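Local atomic coordinates of galactan 1,3-beta-galactosidase (Phanerochaete chrysosporium, PDB entry 7BYS), a protein that probably cleaves beta-1,3-linked galactan by exo action, as a family 43 glycoside hydrolase that carries a family 35 carbohydrate-binding module. Residues A184-P189 against I201-G207; A209-N213 against R237-N243. One frame throughout, in Å; residues are numbered along the deposited sequence.

Interaction 1: residues A184-P189 against I201-G207; sequences ATLEAP and IASHTSG
The carbonyl oxygen of Thr185 is gripped twice by His204: ND1 donates to Thr185 O at 3.0 Å, from well above the carbonyl plane, and the CA hydrogen of His204 makes a C-H...O contact to the same oxygen. Thr185 OG1 is also within hydrogen-bonding distance of His204 ND1, at 3.2 Å, with the direction of the proton unsettled. The imidazole folds back over the 184-189 segment because its CG lies beside the backbone N of His204 (chi1 -82°). There CD2 of Leu186 sits over one ring face in a CH-pi contact, 3.9 Å from the centroid of the His204 ring, while Ala184 O lies in the ring plane at the CE1 edge. His204 NE2 hydrogen-bonds Gln228 OE1.

Next along the chain, Glu187 and Ser203 form an antiparallel hydrogen-bonded pair, with Glu187 N to Ser203 O and Ser203 N to Glu187 O both at 2.9 Å. Their side chains share a sheet face, which brings Glu187 CG to 3.3 Å from Ser203 OG. That hydroxyl donates to His204 O and accepts from NE2 of Gln242, a galactose-binding residue. Beyond CG the Glu187 chain runs extended, and two waters bridge OE2 to the backbone N atoms of Ser206 and Gly207.

The chain turns a corner at Ala188, whose N hydrogen-bonds OD2 of Asp137, another galactose-binding residue. The pairing thus sits beside the galactose site. Around it, Leu186 and Pro189 pack on Phe162 of strand 161-167, Leu186 also touches Phe216 of strand 214-218, and Ala188 meets Gln242 of strand 242-249.

Interaction 2: residues A209-N213 against R237-N243; sequences APNPN and RTWYSQN
Asn213 has CG beside its backbone N (chi1 -78°), which turns OD1 to Asn243 N; Thr238 OG1 likewise sits beside its N (chi1 -35°), facing Asn211 O. The two side chains cross near a right angle. The setting is the five-bladed beta-propeller of family 43: the loop joining strands 197-204 and 214-218 lies on a short left-handed helical turn, 237-240, with positive phi, and on the start of strand 242-249. Thr238 OG1 donates to Asn211 O at 2.8 Å. Asn213 OD1 accepts from Asn243 N at 2.9 Å, while Asn213 ND2 makes a weak bond to Asn211 O. A water accepts from Asn211 N and from ND2, and donates to Ser241 O. A leucine in place of Asn213 would probably leave the N-H of Asn243 without this acceptor and the water without one of its donors. Gln242, a galactose-binding residue, lies two residues beyond the turn. Arg237 forms a salt bridge and Tyr240 OH a hydrogen bond to Asp385 of the carbohydrate-binding module, and both pack against Pro210 CG, which lies over a face of the Tyr240 ring, 3.8 Å from the centroid, and over the centre of the Arg237 guanidinium, 3.5 Å from CZ.

From the N terminus, interaction 1 comes first: 184-189 leads into strand 189-194, and the return along 197-204 closes the 11 intervening residues as a hairpin within one propeller blade. Only after 207 does interaction 2 open, closing a 23-residue excursion through strands 214-218 and 229-230 before the chain enters the next blade at 242. The two contacts therefore stand in series, neither nested nor crossed. They touch in space, with centres about 10 Å apart. Asn211 joins them, its OD1 probably accepting from His204 N and its ND2 probably donating to Ser206 OG. Interaction 1 thus pairs strands within a blade, whereas interaction 2 ties that blade to its successor.

Interaction 1: residues A184-P189 against I201-G207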
loop_
_atom_site.group_PDB
_atom_site.type_symbol
_atom_site.label_atom_id
_atom_site.label_comp_id
_atom_site.label_asym_id
_atom_site.label_seq_id
_atom_site.Cartn_x
_atom_site.Cartn_y
_atom_site.Cartn_z
ATOM N N ALA A 184 12.751 4.185 -18.738
ATOM C CA ALA A 184 11.885 4.806 -17.744
ATOM C C ALA A 184 12.077 4.267 -16.330
ATOM O O ALA A 184 11.698 4.953 -15.376
ATOM C CB ALA A 184 10.428 4.654 -18.173
ATOM N N THR A 185 12.651 3.073 -16.178
ATOM C CA THR A 185 12.889 2.436 -14.874
ATOM C C THR A 185 11.660 2.495 -13.971
ATOM O O THR A 185 11.723 2.910 -12.810
ATOM C CB THR A 185 14.146 2.961 -14.156
ATOM O OG1 THR A 185 13.973 4.337 -13.776
ATOM C CG2 THR A 185 15.393 2.796 -15.036
ATOM N N LEU A 186 10.533 2.069 -14.517
ATOM C CA LEU A 186 9.271 2.090 -13.793
ATOM C C LEU A 186 8.904 0.688 -13.343
ATOM O O LEU A 186 9.124 -0.291 -14.063
ATOM C CB LEU A 186 8.143 2.654 -14.663
ATOM C CG LEU A 186 8.266 4.128 -15.074
ATOM C CD1 LEU A 186 7.236 4.477 -16.118
ATOM C CD2 LEU A 186 8.163 5.051 -13.865
ATOM N N GLU A 187 8.313 0.598 -12.158
ATOM C CA GLU A 187 7.767 -0.675 -11.706
ATOM C C GLU A 187 6.486 -0.410 -10.918
ATOM O O GLU A 187 5.924 0.691 -10.955
ATOM C CB GLU A 187 8.826 -1.531 -11.003
ATOM C CG GLU A 187 9.332 -0.948 -9.704
ATOM C CD GLU A 187 10.375 -1.846 -9.039
ATOM O OE1 GLU A 187 10.797 -2.852 -9.649
ATOM O OE2 GLU A 187 10.775 -1.548 -7.896
ATOM N N ALA A 188 5.988 -1.451 -10.245
ATOM C CA ALA A 188 4.744 -1.388 -9.478
ATOM C C ALA A 188 3.618 -0.651 -10.210
ATOM O O ALA A 188 3.019 0.298 -9.666
ATOM C CB ALA A 188 5.021 -0.759 -8.109
ATOM N N PRO A 189 3.293 -1.039 -11.441
ATOM C CA PRO A 189 2.315 -0.274 -12.217
ATOM C C PRO A 189 0.877 -0.608 -11.850
ATOM O O PRO A 189 0.559 -1.689 -11.352
ATOM C CB PRO A 189 2.584 -0.731 -13.656
ATOM C CG PRO A 189 3.038 -2.161 -13.494
ATOM C CD PRO A 189 3.884 -2.135 -12.238
ATOM N N ILE A 201 -0.194 4.706 -12.785
ATOM C CA ILE A 201 0.541 4.990 -11.558
ATOM C C ILE A 201 1.672 3.982 -11.472
ATOM O O ILE A 201 1.457 2.795 -11.731
ATOM C CB ILE A 201 -0.374 4.824 -10.333
ATOM C CG1 ILE A 201 -1.702 5.557 -10.530
ATOM C CG2 ILE A 201 0.356 5.270 -9.070
ATOM C CD1 ILE A 201 -1.554 7.029 -10.681
ATOM N N ALA A 202 2.863 4.439 -11.086
ATOM C CA ALA A 202 4.011 3.541 -11.030
ATOM C C ALA A 202 5.060 4.115 -10.092
ATOM O O ALA A 202 5.099 5.319 -9.833
ATOM C CB ALA A 202 4.610 3.329 -12.428
ATOM N N SER A 203 5.913 3.242 -9.591
ATOM C CA SER A 203 7.098 3.650 -8.855
ATOM C C SER A 203 8.318 3.658 -9.770
ATOM O O SER A 203 8.296 3.162 -10.894
ATOM C CB SER A 203 7.317 2.732 -7.650
ATOM O OG SER A 203 7.925 1.505 -8.028
ATOM N N HIS A 204 9.404 4.227 -9.266
ATOM C CA HIS A 204 10.698 3.965 -9.870
ATOM C C HIS A 204 11.326 2.734 -9.219
ATOM O O HIS A 204 10.702 2.053 -8.392
ATOM C CB HIS A 204 11.573 5.215 -9.847
ATOM C CG HIS A 204 11.273 6.153 -10.970
ATOM N ND1 HIS A 204 11.548 5.844 -12.286
ATOM C CD2 HIS A 204 10.660 7.359 -10.985
ATOM C CE1 HIS A 204 11.151 6.838 -13.059
ATOM N NE2 HIS A 204 10.600 7.765 -12.295
ATOM N N THR A 205 12.561 2.419 -9.616
ATOM C CA THR A 205 13.246 1.205 -9.157
ATOM C C THR A 205 14.223 1.597 -8.058
ATOM O O THR A 205 15.312 2.107 -8.334
ATOM C CB THR A 205 13.976 0.509 -10.302
ATOM O OG1 THR A 205 14.830 1.442 -10.970
ATOM C CG2 THR A 205 12.987 -0.043 -11.299
ATOM N N SER A 206 13.837 1.356 -6.811
ATOM C CA SER A 206 14.733 1.580 -5.682
ATOM C C SER A 206 14.727 0.381 -4.740
ATOM O O SER A 206 14.908 0.529 -3.528
ATOM C CB SER A 206 14.408 2.883 -4.950
ATOM O OG SER A 206 13.098 2.853 -4.409
ATOM N N GLY A 207 14.527 -0.812 -5.290
ATOM C CA GLY A 207 14.478 -2.012 -4.476
ATOM C C GLY A 207 13.330 -1.959 -3.493
ATOM O O GLY A 207 12.209 -1.550 -3.818
HETATM O O HOH W 1 14.728 4.385 -10.981
HETATM O O HOH W 2 11.300 0.203 -5.884
HETATM O O HOH W 3 13.930 -1.923 -7.738
#

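Interaction 2: residues A209-N213 against R237-N243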
loop_
_atom_site.group_PDB
_atom_site.type_symbol
_atom_site.label_atom_id
_atom_site.label_comp_id
_atom_site.label_asym_id
_atom_site.label_seq_id
_atom_site.Cartn_x
_atom_site.Cartn_y
_atom_site.Cartn_z
ATOM N N ALA A 209 13.191 -0.015 -0.861
ATOM C CA ALA A 209 12.962 1.299 -0.279
ATOM C C ALA A 209 11.860 2.016 -1.050
ATOM O O ALA A 209 11.771 1.876 -2.271
ATOM C CB ALA A 209 14.237 2.134 -0.334
ATOM N N PRO A 210 11.009 2.779 -0.370
ATOM C CA PRO A 210 9.976 3.541 -1.080
ATOM C C PRO A 210 10.615 4.676 -1.862
ATOM O O PRO A 210 11.711 5.142 -1.545
ATOM C CB PRO A 210 9.111 4.094 0.059
ATOM C CG PRO A 210 10.095 4.265 1.177
ATOM C CD PRO A 210 11.009 3.064 1.076
ATOM N N ASN A 211 9.914 5.119 -2.904
ATOM C CA ASN A 211 10.352 6.279 -3.670
ATOM C C ASN A 211 9.121 7.078 -4.093
ATOM O O ASN A 211 7.992 6.592 -3.936
ATOM C CB ASN A 211 11.231 5.874 -4.863
ATOM C CG ASN A 211 10.518 4.960 -5.841
ATOM O OD1 ASN A 211 9.598 5.380 -6.542
ATOM N ND2 ASN A 211 10.931 3.699 -5.879
ATOM N N PRO A 212 9.279 8.311 -4.603
ATOM C CA PRO A 212 8.105 9.086 -5.030
ATOM C C PRO A 212 7.431 8.447 -6.237
ATOM O O PRO A 212 8.003 8.407 -7.331
ATOM C CB PRO A 212 8.701 10.459 -5.381
ATOM C CG PRO A 212 9.977 10.523 -4.601
ATOM C CD PRO A 212 10.510 9.126 -4.626
ATOM N N ASN A 213 6.213 7.948 -6.041
ATOM C CA ASN A 213 5.470 7.325 -7.127
ATOM C C ASN A 213 4.874 8.400 -8.038
ATOM O O ASN A 213 4.643 9.543 -7.626
ATOM C CB ASN A 213 4.372 6.409 -6.574
ATOM C CG ASN A 213 4.897 5.055 -6.085
ATOM O OD1 ASN A 213 4.149 4.078 -6.057
ATOM N ND2 ASN A 213 6.156 4.996 -5.666
ATOM N N ARG A 237 8.203 10.031 -0.012
ATOM C CA ARG A 237 8.349 8.750 -0.699
ATOM C C ARG A 237 7.009 8.013 -0.739
ATOM O O ARG A 237 6.873 6.872 -0.288
ATOM C CB ARG A 237 9.457 7.906 -0.069
ATOM C CG ARG A 237 10.756 8.685 0.135
ATOM C CD ARG A 237 11.823 7.869 0.849
ATOM N NE ARG A 237 11.395 7.521 2.199
ATOM C CZ ARG A 237 11.986 6.609 2.964
ATOM N NH1 ARG A 237 13.043 5.932 2.521
ATOM N NH2 ARG A 237 11.494 6.348 4.172
ATOM N N THR A 238 6.013 8.709 -1.298
ATOM C CA THR A 238 4.638 8.215 -1.374
ATOM C C THR A 238 4.095 7.894 0.012
ATOM O O THR A 238 3.421 6.883 0.221
ATOM C CB THR A 238 4.470 7.043 -2.348
ATOM O OG1 THR A 238 5.342 7.223 -3.469
ATOM C CG2 THR A 238 3.045 7.003 -2.890
ATOM N N TRP A 239 4.370 8.782 0.969
ATOM C CA TRP A 239 3.963 8.543 2.353
ATOM C C TRP A 239 4.445 7.172 2.821
ATOM O O TRP A 239 3.727 6.423 3.491
ATOM C CB TRP A 239 2.448 8.719 2.527
ATOM C CG TRP A 239 2.002 10.133 2.259
ATOM C CD1 TRP A 239 1.330 10.587 1.164
ATOM C CD2 TRP A 239 2.250 11.280 3.084
ATOM N NE1 TRP A 239 1.121 11.939 1.268
ATOM C CE2 TRP A 239 1.663 12.389 2.443
ATOM C CE3 TRP A 239 2.878 11.468 4.321
ATOM C CZ2 TRP A 239 1.705 13.680 2.980
ATOM C CZ3 TRP A 239 2.910 12.752 4.863
ATOM C CH2 TRP A 239 2.324 13.837 4.193
ATOM N N TYR A 240 5.687 6.850 2.453
ATOM C CA TYR A 240 6.314 5.548 2.700
ATOM C C TYR A 240 5.437 4.387 2.208
ATOM O O TYR A 240 4.839 3.630 2.984
ATOM C CB TYR A 240 6.723 5.389 4.168
ATOM C CG TYR A 240 7.805 4.360 4.410
ATOM C CD1 TYR A 240 7.902 3.190 3.653
ATOM C CD2 TYR A 240 8.742 4.565 5.412
ATOM C CE1 TYR A 240 8.922 2.252 3.898
ATOM C CE2 TYR A 240 9.736 3.666 5.652
ATOM C CZ TYR A 240 9.828 2.519 4.916
ATOM O OH TYR A 240 10.848 1.658 5.200
ATOM N N SER A 241 5.395 4.244 0.883
ATOM C CA SER A 241 4.632 3.156 0.284
ATOM C C SER A 241 5.069 2.977 -1.158
ATOM O O SER A 241 5.862 3.756 -1.700
ATOM C CB SER A 241 3.122 3.402 0.402
ATOM O OG SER A 241 2.687 4.362 -0.546
ATOM N N GLN A 242 4.534 1.925 -1.772
ATOM C CA GLN A 242 4.765 1.613 -3.176
ATOM C C GLN A 242 3.452 1.132 -3.765
ATOM O O GLN A 242 2.765 0.302 -3.159
ATOM C CB GLN A 242 5.816 0.515 -3.334
ATOM C CG GLN A 242 6.175 0.252 -4.792
ATOM C CD GLN A 242 7.186 -0.856 -4.958
ATOM O OE1 GLN A 242 7.243 -1.788 -4.161
ATOM N NE2 GLN A 242 8.008 -0.755 -6.002
ATOM N N ASN A 243 3.114 1.651 -4.947
ATOM C CA ASN A 243 1.852 1.323 -5.598
ATOM C C ASN A 243 1.653 -0.184 -5.702
ATOM O O ASN A 243 2.598 -0.941 -5.949
ATOM C CB ASN A 243 1.855 1.918 -7.004
ATOM C CG ASN A 243 0.486 1.905 -7.634
ATOM O OD1 ASN A 243 -0.487 2.333 -7.021
ATOM N ND2 ASN A 243 0.398 1.430 -8.865
HETATM O O HOH W 4 7.706 3.330 -3.800
#